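PDB 2QZB: uncharacterized protein yfeY from Escherichia coli, which is of unknown function but belongs to the DUF1131 family and, in its natural form, probably starts with a lipoprotein-type signal sequence. Local coordinates for residues A[26-29]-A[33-36]; A[41-46]-A[68-73]; A[62-67]-A[85-90]; A[106-111]-A[146-151]. All coordinates share one frame; numbering follows the deposited sequence.

Contact 1 (A[26-29]-A[33-36])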
loop_
_atom_site.group_PDB
_atom_site.type_symbol
_atom_site.label_atom_id
_atom_site.label_comp_id
_atom_site.label_asym_id
_atom_site.label_seq_id
_atom_site.Cartn_x
_atom_site.Cartn_y
_atom_site.Cartn_z
ATOM N N ALA A 26 -9.382 1.340 -11.039
ATOM C CA ALA A 26 -9.398 0.056 -11.735
ATOM C C ALA A 26 -9.533 0.260 -13.254
ATOM O O ALA A 26 -9.126 -0.599 -14.028
ATOM C CB ALA A 26 -10.525 -0.827 -11.216
ATOM N N SER A 27 -10.092 1.380 -13.690
ATOM C CA SER A 27 -10.206 1.594 -15.150
ATOM C C SER A 27 -8.996 2.310 -15.776
ATOM O O SER A 27 -8.912 2.438 -17.003
ATOM C CB SER A 27 -11.525 2.276 -15.530
ATOM O OG SER A 27 -11.882 3.300 -14.609
ATOM N N THR A 28 -8.056 2.762 -14.937
ATOM C CA THR A 28 -6.844 3.387 -15.429
ATOM C C THR A 28 -5.929 2.387 -16.136
ATOM O O THR A 28 -5.493 1.420 -15.544
ATOM C CB THR A 28 -6.096 4.146 -14.318
ATOM O OG1 THR A 28 -7.013 5.004 -13.621
ATOM C CG2 THR A 28 -4.985 4.990 -14.934
ATOM N N PRO A 29 -5.654 2.612 -17.433
ATOM C CA PRO A 29 -4.718 1.756 -18.148
ATOM C C PRO A 29 -3.344 1.753 -17.491
ATOM O O PRO A 29 -2.925 2.783 -16.953
ATOM C CB PRO A 29 -4.572 2.452 -19.513
ATOM C CG PRO A 29 -5.751 3.309 -19.659
ATOM C CD PRO A 29 -6.232 3.664 -18.289
ATOM N N GLN A 33 1.459 7.497 -19.960
ATOM C CA GLN A 33 0.764 8.796 -20.061
ATOM C C GLN A 33 -0.562 8.831 -19.292
ATOM O O GLN A 33 -0.980 9.869 -18.759
ATOM C CB GLN A 33 0.597 9.209 -21.540
ATOM C CG GLN A 33 1.416 10.472 -21.961
ATOM C CD GLN A 33 2.899 10.229 -22.261
ATOM O OE1 GLN A 33 3.513 11.016 -22.972
ATOM N NE2 GLN A 33 3.471 9.145 -21.742
ATOM N N ALA A 34 -1.206 7.675 -19.190
ATOM C CA ALA A 34 -2.451 7.566 -18.420
ATOM C C ALA A 34 -2.187 7.821 -16.930
ATOM O O ALA A 34 -2.900 8.546 -16.278
ATOM C CB ALA A 34 -3.050 6.217 -18.620
ATOM N N ILE A 35 -1.144 7.212 -16.406
ATOM C CA ILE A 35 -0.772 7.394 -15.000
ATOM C C ILE A 35 -0.332 8.846 -14.738
ATOM O O ILE A 35 -0.766 9.459 -13.778
ATOM C CB ILE A 35 0.302 6.371 -14.634
ATOM C CG1 ILE A 35 -0.348 4.996 -14.583
ATOM C CG2 ILE A 35 1.092 6.740 -13.307
ATOM C CD1 ILE A 35 0.633 3.892 -14.864
ATOM N N ALA A 36 0.476 9.400 -15.628
ATOM C CA ALA A 36 1.004 10.773 -15.447
ATOM C C ALA A 36 -0.134 11.773 -15.476
ATOM O O ALA A 36 -0.179 12.683 -14.668
ATOM C CB ALA A 36 2.060 11.098 -16.505
#

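Contact 2 (A[41-46]-A[68-73])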
loop_
_atom_site.group_PDB
_atom_site.type_symbol
_atom_site.label_atom_id
_atom_site.label_comp_id
_atom_site.label_asym_id
_atom_site.label_seq_id
_atom_site.Cartn_x
_atom_site.Cartn_y
_atom_site.Cartn_z
ATOM N N GLY A 41 0.806 15.669 -8.291
ATOM C CA GLY A 41 1.914 15.960 -7.399
ATOM C C GLY A 41 3.137 16.173 -8.246
ATOM O O GLY A 41 3.094 16.033 -9.467
ATOM N N ASP A 42 4.244 16.489 -7.585
ATOM C CA ASP A 42 5.481 16.746 -8.255
ATOM C C ASP A 42 6.253 15.423 -8.270
ATOM O O ASP A 42 7.267 15.285 -7.599
ATOM C CB ASP A 42 6.261 17.818 -7.485
ATOM C CG ASP A 42 5.432 19.080 -7.217
ATOM O OD1 ASP A 42 4.981 19.701 -8.195
ATOM O OD2 ASP A 42 5.264 19.453 -6.027
ATOM N N TYR A 43 5.764 14.453 -9.033
ATOM C CA TYR A 43 6.361 13.124 -9.061
ATOM C C TYR A 43 7.137 12.931 -10.345
ATOM O O TYR A 43 6.893 13.624 -11.319
ATOM C CB TYR A 43 5.267 12.063 -9.032
ATOM C CG TYR A 43 4.448 12.012 -7.754
ATOM C CD1 TYR A 43 5.048 11.758 -6.531
ATOM C CD2 TYR A 43 3.077 12.226 -7.790
ATOM C CE1 TYR A 43 4.298 11.692 -5.378
ATOM C CE2 TYR A 43 2.330 12.174 -6.657
ATOM C CZ TYR A 43 2.950 11.895 -5.454
ATOM O OH TYR A 43 2.198 11.827 -4.317
ATOM N N ARG A 44 8.038 11.955 -10.313
ATOM C CA ARG A 44 8.627 11.347 -11.481
ATOM C C ARG A 44 8.051 9.928 -11.586
ATOM O O ARG A 44 7.416 9.431 -10.651
ATOM C CB ARG A 44 10.161 11.282 -11.310
ATOM C CG ARG A 44 10.924 12.608 -11.649
ATOM C CD ARG A 44 10.517 13.808 -10.759
ATOM N NE ARG A 44 11.408 14.949 -10.986
ATOM C CZ ARG A 44 12.467 15.261 -10.235
ATOM N NH1 ARG A 44 12.829 14.525 -9.172
ATOM N NH2 ARG A 44 13.196 16.320 -10.557
ATOM N N LEU A 45 8.280 9.275 -12.713
ATOM C CA LEU A 45 7.711 7.955 -13.006
ATOM C C LEU A 45 8.791 7.056 -13.642
ATOM O O LEU A 45 9.566 7.515 -14.501
ATOM C CB LEU A 45 6.515 8.142 -13.959
ATOM C CG LEU A 45 5.605 6.946 -14.253
ATOM C CD1 LEU A 45 4.873 6.418 -12.985
ATOM C CD2 LEU A 45 4.602 7.349 -15.297
ATOM N N ARG A 46 8.849 5.799 -13.214
ATOM C CA ARG A 46 9.851 4.850 -13.637
ATOM C C ARG A 46 9.069 3.566 -13.951
ATOM O O ARG A 46 7.976 3.410 -13.459
ATOM C CB ARG A 46 10.700 4.572 -12.405
ATOM C CG ARG A 46 12.025 4.226 -12.647
ATOM C CD ARG A 46 12.817 4.702 -11.494
ATOM N NE ARG A 46 12.756 3.858 -10.302
ATOM C CZ ARG A 46 13.791 3.729 -9.490
ATOM N NH1 ARG A 46 14.929 4.375 -9.770
ATOM N NH2 ARG A 46 13.709 2.953 -8.420
ATOM N N VAL A 68 10.601 5.829 -3.577
ATOM C CA VAL A 68 9.392 5.376 -4.215
ATOM C C VAL A 68 8.228 5.907 -3.406
ATOM O O VAL A 68 8.155 5.685 -2.208
ATOM C CB VAL A 68 9.378 3.822 -4.330
ATOM C CG1 VAL A 68 8.104 3.332 -4.925
ATOM C CG2 VAL A 68 10.533 3.373 -5.169
ATOM N N ALA A 69 7.347 6.657 -4.059
ATOM C CA ALA A 69 6.097 7.141 -3.424
ATOM C C ALA A 69 4.923 6.158 -3.581
ATOM O O ALA A 69 4.036 6.094 -2.714
ATOM C CB ALA A 69 5.690 8.492 -4.005
ATOM N N MET A 70 4.891 5.428 -4.709
ATOM C CA MET A 70 3.830 4.424 -5.012
ATOM C C MET A 70 4.405 3.434 -5.986
ATOM O O MET A 70 5.193 3.809 -6.875
ATOM C CB MET A 70 2.599 4.972 -5.790
ATOM C CG MET A 70 1.845 6.175 -5.277
ATOM S SD MET A 70 0.384 6.618 -6.299
ATOM C CE MET A 70 0.344 8.315 -5.794
ATOM N N VAL A 71 3.920 2.203 -5.870
ATOM C CA VAL A 71 4.138 1.142 -6.860
ATOM C C VAL A 71 2.787 0.801 -7.450
ATOM O O VAL A 71 1.866 0.458 -6.709
ATOM C CB VAL A 71 4.700 -0.144 -6.226
ATOM C CG1 VAL A 71 5.012 -1.208 -7.345
ATOM C CG2 VAL A 71 5.970 0.129 -5.374
ATOM N N ILE A 72 2.665 0.888 -8.776
ATOM C CA ILE A 72 1.445 0.607 -9.444
ATOM C C ILE A 72 1.596 -0.701 -10.234
ATOM O O ILE A 72 2.561 -0.881 -11.019
ATOM C CB ILE A 72 1.094 1.757 -10.400
ATOM C CG1 ILE A 72 1.013 3.081 -9.634
ATOM C CG2 ILE A 72 -0.195 1.443 -11.123
ATOM C CD1 ILE A 72 0.868 4.328 -10.555
ATOM N N ASN A 73 0.663 -1.613 -10.002
ATOM C CA ASN A 73 0.628 -2.934 -10.655
ATOM C C ASN A 73 -0.677 -3.095 -11.388
ATOM O O ASN A 73 -1.652 -2.391 -11.111
ATOM C CB ASN A 73 0.817 -4.077 -9.637
ATOM C CG ASN A 73 2.272 -4.300 -9.262
ATOM O OD1 ASN A 73 3.050 -4.791 -10.071
ATOM N ND2 ASN A 73 2.641 -3.981 -8.029
#

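Contact 3 (A[62-67]-A[85-90])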
loop_
_atom_site.group_PDB
_atom_site.type_symbol
_atom_site.label_atom_id
_atom_site.label_comp_id
_atom_site.label_asym_id
_atom_site.label_seq_id
_atom_site.Cartn_x
_atom_site.Cartn_y
_atom_site.Cartn_z
ATOM N N VAL A 62 6.175 5.401 -8.920
ATOM C CA VAL A 62 5.953 6.808 -8.856
ATOM C C VAL A 62 6.984 7.313 -7.857
ATOM O O VAL A 62 7.047 6.850 -6.743
ATOM C CB VAL A 62 4.531 7.103 -8.367
ATOM C CG1 VAL A 62 4.339 8.592 -8.212
ATOM C CG2 VAL A 62 3.479 6.524 -9.365
ATOM N N MET A 63 7.804 8.254 -8.271
ATOM C CA MET A 63 8.977 8.612 -7.482
ATOM C C MET A 63 8.791 9.986 -6.860
ATOM O O MET A 63 8.323 10.917 -7.514
ATOM C CB MET A 63 10.240 8.622 -8.360
ATOM C CG MET A 63 10.540 7.274 -9.116
ATOM S SD MET A 63 10.814 5.871 -8.007
ATOM C CE MET A 63 12.343 6.271 -7.204
ATOM N N LYS A 64 9.187 10.104 -5.614
ATOM C CA LYS A 64 9.118 11.386 -4.910
ATOM C C LYS A 64 10.530 11.644 -4.441
ATOM O O LYS A 64 11.020 11.010 -3.514
ATOM C CB LYS A 64 8.141 11.340 -3.746
ATOM C CG LYS A 64 7.864 12.746 -3.142
ATOM C CD LYS A 64 6.812 12.731 -2.047
ATOM C CE LYS A 64 7.411 12.452 -0.674
ATOM N NZ LYS A 64 6.509 12.972 0.434
ATOM N N GLY A 65 11.211 12.511 -5.170
ATOM C CA GLY A 65 12.657 12.626 -5.064
ATOM C C GLY A 65 13.323 11.300 -5.353
ATOM O O GLY A 65 13.058 10.656 -6.382
ATOM N N ASP A 66 14.138 10.877 -4.390
ATOM C CA ASP A 66 14.993 9.701 -4.451
ATOM C C ASP A 66 14.266 8.391 -4.095
ATOM O O ASP A 66 14.846 7.284 -4.191
ATOM C CB ASP A 66 16.143 9.914 -3.426
ATOM C CG ASP A 66 15.727 10.842 -2.208
ATOM O OD1 ASP A 66 16.180 10.576 -1.054
ATOM O OD2 ASP A 66 14.973 11.845 -2.380
ATOM N N ASN A 67 13.018 8.529 -3.655
ATOM C CA ASN A 67 12.291 7.463 -2.960
ATOM C C ASN A 67 11.003 7.086 -3.706
ATOM O O ASN A 67 10.352 7.931 -4.352
ATOM C CB ASN A 67 11.890 7.942 -1.561
ATOM C CG ASN A 67 13.063 8.027 -0.574
ATOM O OD1 ASN A 67 13.908 7.123 -0.446
ATOM N ND2 ASN A 67 13.093 9.115 0.147
ATOM N N LEU A 85 3.522 4.615 -0.398
ATOM C CA LEU A 85 4.537 4.809 0.637
ATOM C C LEU A 85 4.754 6.287 0.960
ATOM O O LEU A 85 5.518 6.627 1.857
ATOM C CB LEU A 85 5.850 4.176 0.187
ATOM C CG LEU A 85 5.804 2.681 -0.180
ATOM C CD1 LEU A 85 5.404 2.382 -1.626
ATOM C CD2 LEU A 85 7.155 2.145 0.024
ATOM N N ASP A 86 4.107 7.149 0.196
ATOM C CA ASP A 86 4.177 8.605 0.341
ATOM C C ASP A 86 3.387 9.011 1.576
ATOM O O ASP A 86 2.147 8.790 1.653
ATOM C CB ASP A 86 3.550 9.259 -0.883
ATOM C CG ASP A 86 3.731 10.777 -0.927
ATOM O OD1 ASP A 86 4.129 11.420 0.080
ATOM O OD2 ASP A 86 3.452 11.327 -2.007
ATOM N N SER A 87 4.101 9.599 2.544
ATOM C CA SER A 87 3.482 9.906 3.831
ATOM C C SER A 87 2.441 11.001 3.666
ATOM O O SER A 87 1.543 11.116 4.483
ATOM C CB SER A 87 4.543 10.286 4.878
ATOM O OG SER A 87 5.232 11.443 4.430
ATOM N N ASP A 88 2.547 11.779 2.590
ATOM C CA ASP A 88 1.571 12.799 2.254
ATOM C C ASP A 88 0.233 12.310 1.687
ATOM O O ASP A 88 -0.672 13.118 1.466
ATOM C CB ASP A 88 2.164 13.810 1.269
ATOM C CG ASP A 88 3.431 14.476 1.803
ATOM O OD1 ASP A 88 4.398 14.625 1.008
ATOM O OD2 ASP A 88 3.439 14.819 3.015
ATOM N N ILE A 89 0.096 11.017 1.436
ATOM C CA ILE A 89 -1.189 10.504 0.933
ATOM C C ILE A 89 -1.806 9.637 2.017
ATOM O O ILE A 89 -1.326 8.535 2.250
ATOM C CB ILE A 89 -0.963 9.664 -0.367
ATOM C CG1 ILE A 89 -0.242 10.538 -1.407
ATOM C CG2 ILE A 89 -2.294 9.039 -0.897
ATOM C CD1 ILE A 89 0.118 9.820 -2.652
ATOM N N PRO A 90 -2.874 10.115 2.667
ATOM C CA PRO A 90 -3.509 9.275 3.672
ATOM C C PRO A 90 -4.598 8.394 3.040
ATOM O O PRO A 90 -4.977 8.605 1.895
ATOM C CB PRO A 90 -4.123 10.310 4.635
ATOM C CG PRO A 90 -4.570 11.491 3.652
ATOM C CD PRO A 90 -3.602 11.388 2.456
#

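Contact 4 (A[106-111]-A[146-151])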
loop_
_atom_site.group_PDB
_atom_site.type_symbol
_atom_site.label_atom_id
_atom_site.label_comp_id
_atom_site.label_asym_id
_atom_site.label_seq_id
_atom_site.Cartn_x
_atom_site.Cartn_y
_atom_site.Cartn_z
ATOM N N SER A 106 -6.824 -3.604 18.572
ATOM C CA SER A 106 -6.526 -4.051 19.930
ATOM C C SER A 106 -5.752 -5.352 19.927
ATOM O O SER A 106 -5.125 -5.710 20.926
ATOM C CB SER A 106 -7.801 -4.197 20.745
ATOM O OG SER A 106 -8.485 -5.370 20.433
ATOM N N LYS A 107 -5.778 -6.041 18.782
ATOM C CA LYS A 107 -5.107 -7.323 18.608
ATOM C C LYS A 107 -4.991 -7.655 17.125
ATOM O O LYS A 107 -5.732 -7.136 16.296
ATOM C CB LYS A 107 -5.829 -8.440 19.384
ATOM C CG LYS A 107 -7.119 -8.935 18.781
ATOM C CD LYS A 107 -7.956 -9.769 19.788
ATOM C CE LYS A 107 -7.399 -11.199 19.993
ATOM N NZ LYS A 107 -8.456 -12.281 20.153
ATOM N N ALA A 108 -4.027 -8.490 16.789
ATOM C CA ALA A 108 -3.766 -8.854 15.384
ATOM C C ALA A 108 -4.726 -9.912 14.833
ATOM O O ALA A 108 -5.096 -9.864 13.649
ATOM C CB ALA A 108 -2.317 -9.327 15.238
ATOM N N PHE A 109 -5.131 -10.837 15.703
ATOM C CA PHE A 109 -5.914 -12.035 15.344
ATOM C C PHE A 109 -6.971 -11.729 14.307
ATOM O O PHE A 109 -7.798 -10.815 14.478
ATOM C CB PHE A 109 -6.538 -12.679 16.607
ATOM C CG PHE A 109 -7.339 -13.940 16.330
ATOM C CD1 PHE A 109 -6.748 -15.197 16.462
ATOM C CD2 PHE A 109 -8.679 -13.866 15.927
ATOM C CE1 PHE A 109 -7.473 -16.357 16.184
ATOM C CE2 PHE A 109 -9.409 -15.021 15.653
ATOM C CZ PHE A 109 -8.804 -16.267 15.782
ATOM N N GLY A 110 -6.908 -12.462 13.200
ATOM C CA GLY A 110 -7.945 -12.431 12.170
ATOM C C GLY A 110 -7.942 -11.209 11.269
ATOM O O GLY A 110 -8.365 -11.292 10.118
ATOM N N ASN A 111 -7.530 -10.061 11.815
ATOM C CA ASN A 111 -7.388 -8.800 11.060
ATOM C C ASN A 111 -6.159 -8.803 10.099
ATOM O O ASN A 111 -6.175 -8.214 8.997
ATOM C CB ASN A 111 -7.161 -7.645 12.056
ATOM C CG ASN A 111 -8.281 -7.498 13.116
ATOM O OD1 ASN A 111 -9.341 -6.924 12.831
ATOM N ND2 ASN A 111 -8.004 -7.938 14.372
ATOM N N GLY A 146 8.843 -16.847 11.088
ATOM C CA GLY A 146 7.859 -17.319 10.109
ATOM C C GLY A 146 6.415 -17.090 10.523
ATOM O O GLY A 146 5.490 -17.529 9.839
ATOM N N LEU A 147 6.241 -16.394 11.642
ATOM C CA LEU A 147 4.932 -16.071 12.212
ATOM C C LEU A 147 4.746 -14.553 12.346
ATOM O O LEU A 147 5.731 -13.811 12.346
ATOM C CB LEU A 147 4.848 -16.667 13.618
ATOM C CG LEU A 147 5.152 -18.149 13.795
ATOM C CD1 LEU A 147 5.323 -18.439 15.288
ATOM C CD2 LEU A 147 4.041 -18.986 13.182
ATOM N N MET A 148 3.492 -14.095 12.473
ATOM C CA MET A 148 3.225 -12.742 12.959
ATOM C C MET A 148 3.759 -12.640 14.380
ATOM O O MET A 148 3.536 -13.541 15.169
ATOM C CB MET A 148 1.713 -12.458 13.004
ATOM C CG MET A 148 1.096 -11.930 11.743
ATOM S SD MET A 148 -0.394 -11.000 12.127
ATOM C CE MET A 148 -1.481 -12.261 12.826
ATOM N N PRO A 149 4.474 -11.543 14.722
ATOM C CA PRO A 149 4.771 -11.263 16.137
ATOM C C PRO A 149 3.499 -11.038 16.993
ATOM O O PRO A 149 2.415 -10.776 16.454
ATOM C CB PRO A 149 5.594 -9.971 16.084
ATOM C CG PRO A 149 6.088 -9.878 14.733
ATOM C CD PRO A 149 5.057 -10.523 13.841
ATOM N N SER A 150 3.648 -11.139 18.305
ATOM C CA SER A 150 2.539 -11.048 19.234
ATOM C C SER A 150 1.975 -9.632 19.308
ATOM O O SER A 150 2.593 -8.684 18.796
ATOM C CB SER A 150 3.009 -11.456 20.621
ATOM O OG SER A 150 3.649 -10.366 21.265
ATOM N N ASP A 151 0.835 -9.508 20.000
ATOM C CA ASP A 151 0.141 -8.240 20.210
ATOM C C ASP A 151 0.957 -7.208 21.018
ATOM O O ASP A 151 0.858 -6.012 20.752
ATOM C CB ASP A 151 -1.242 -8.473 20.857
ATOM C CG ASP A 151 -2.164 -9.381 20.015
ATOM O OD1 ASP A 151 -2.160 -9.288 18.754
ATOM O OD2 ASP A 151 -2.906 -10.191 20.627
HETATM O O HOH W 1 -3.752 -11.730 18.662
#

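Contact 1 (A[26-29]-A[33-36])
Pro-29 and Ala-34 form the apolar part of this contact. The methyl CB of Ala-34 lies almost equally far from three carbons of the proline ring, 4.1 Å from Pro-29 CD and about as much from CG and CB, which means that it meets the ring broadly and not at one corner. Thr-28 adds its methyl branch, with CG2 at 4.3 Å from Ala-34 CB. A second kind of contact is carbon against carbonyl oxygen: Pro-29 O lies 3.8 Å from Ala-34 CB and 4.1 Å from Ile-35 CG1. The CG1 branch of Ile-35 stands beside the backbone N (chi1 -71°), and this turn of the side chain brings it up to the proline carbonyl although the CB bond itself does not aim there. No hydrogen bond joins the two segments. The hydroxyl of Thr-28 is used locally, OG1 bonding to Thr-25 N, and only its methyl branch touches the helix. Residues 26-29 are the loop leading into helix 32-38, so the loop folds back on the helix it precedes. The backbone of Thr-28 pairs with Ile-79, while the other branch of Ile-35, CG2, packs against Leu-45 of strand 44-52 and Ile-72 of strand 67-73.

Contact 2 (A[41-46]-A[68-73])
Tyr-43 lays its ring obliquely against two consecutive side chains, those of Ala-69 and Met-70. Carbon CE1 makes the tighter approach: Tyr-43 CE1 is 3.8 Å from Ala-69 CB, and CD1 follows at 4.2 Å from the same methyl. Met-70 comes to the outer end of the ring, its CE lying 4.2 Å from Tyr-43 OH and 4.4 Å from Tyr-43 CE2. The ring stands beside the backbone N, with CG anti to the carbonyl carbon (chi1 -66°), and is thereby carried toward strand 67-73. That two neighbours in sequence can serve one ring follows from a classic beta bulge: Ala-69 and Met-70 both face Val-62 on strand 55-64, and both send their CB toward the tyrosine segment where a regular strand would alternate. Strand 55-64 runs between the two segments in the antiparallel sheet, so this is a contact across an intervening strand, and Val-62 itself packs on the ring. The phenol oxygen is held by a hydrogen bond to Asp-86 OD2, and Ile-89 touches both Tyr-43 and Met-70. Further along the edge strand, Arg-46 pairs with Glu-61 in a salt bridge.

Contact 3 (A[62-67]-A[85-90])
Lys-64 reaches from the end of strand 55-64 to two carboxylates, Asp-86 and Asp-88, in the loop after strand 81-84. Its CB points toward that loop, and the side chain rests on Ala-69 of the next strand as it sets out. CG continues the extended run, and the first atom to meet the loop is CD, 3.6 Å from Asp-86 OD2. The chain then bends (chi3 88°), which swings CE round to 3.5 Å from Asp-86 OD1. At the tip NZ makes two salt bridges, at 2.7 Å to Asp-88 OD1 and at 2.9 Å to Asp-86 OD1. Both oxygens are met from above their carboxylate planes, by 49° at Asp-88, and the lysine crosses each aspartate at about a right angle. Asp-86 OD1 also accepts from Asp-88 N, at 3.0 Å, from the opposite face of its carboxylate; OD2 of Asp-86 goes to Tyr-43 OH, fixing the group's rotation. Replacing the lysine with a methionine would probably leave the two neighbouring carboxylates without their shared positive charge, and Asp-88 freer to turn. On one side, then, is a beta hairpin closed by a type II' turn from Lys-64 to Asn-67; on the other is an Asx turn, formed by Asp-86 OD1 and Asp-88 N, within a type I turn from Asp-86 to Ile-89.

Contact 4 (A[106-111]-A[146-151])
Asp-151 and Ala-108 join two loops where helix 151-154 begins: Ser-150 occupies the N-cap position, and Asp-151, the next residue, turns its carboxylate to the backbone of the loop before strand 112-114. The polar part rests on one direct hydrogen bond, from Ala-108 N to Asp-151 OD1, 2.8 Å long and nearly straight, with an N-H...O angle of 167°. The N-H arrives 40° above the carboxylate plane. A water donates to Asp-151 OD2 at 2.6 Å and accepts a weak bond from Phe-109 N. The carboxylate thus reaches two successive backbone amides, the second only weakly and through the water. Replacing the aspartate with a leucine would probably leave Ala-108 N without this acceptor and the water without the carboxylate that holds it.

Close carbon-oxygen contacts flank these bonds: Ala-108 CB is 3.5 Å from Asp-151 OD1, and Lys-107 CB is 3.6 Å from Asp-151 OD2. The lysine amine makes no salt bridge here, since the rest of its chain leads away and NZ stays 5.9 Å from Asp-151 OD2. The apolar part belongs to Met-148, which also packs on Val-123 and on Cys-112, a residue disulfide-bonded to Cys-125. A bend at its last torsion (chi3 -64°) sets the end of the methionine alongside the Ala-108 methyl, whose CB lies 3.9 Å from Met-148 CE and 4.0 Å from Met-148 SD.

How the contacts relate
Contacts 2 and 3 share a region: their centres are 7 Å apart, their segments alternate along the chain, and both lie on the large antiparallel sheet, contact 2 spanning strand 55-64, from whose end contact 3 starts. Contact 2 is the buried one and apolar, whereas contact 3 is charged and more exposed; the Tyr-43 to Asp-86 bond joins them. Contact 1, also apolar and partly buried, lies 12 Å from contact 2 between centres and touches it through Ile-35. Contact 4, partly buried and joining two loops, stands apart, with nearest atoms about 18 Å or more from the others. It alone mixes a direct carboxylate-to-backbone bond, a water and a methionine contact.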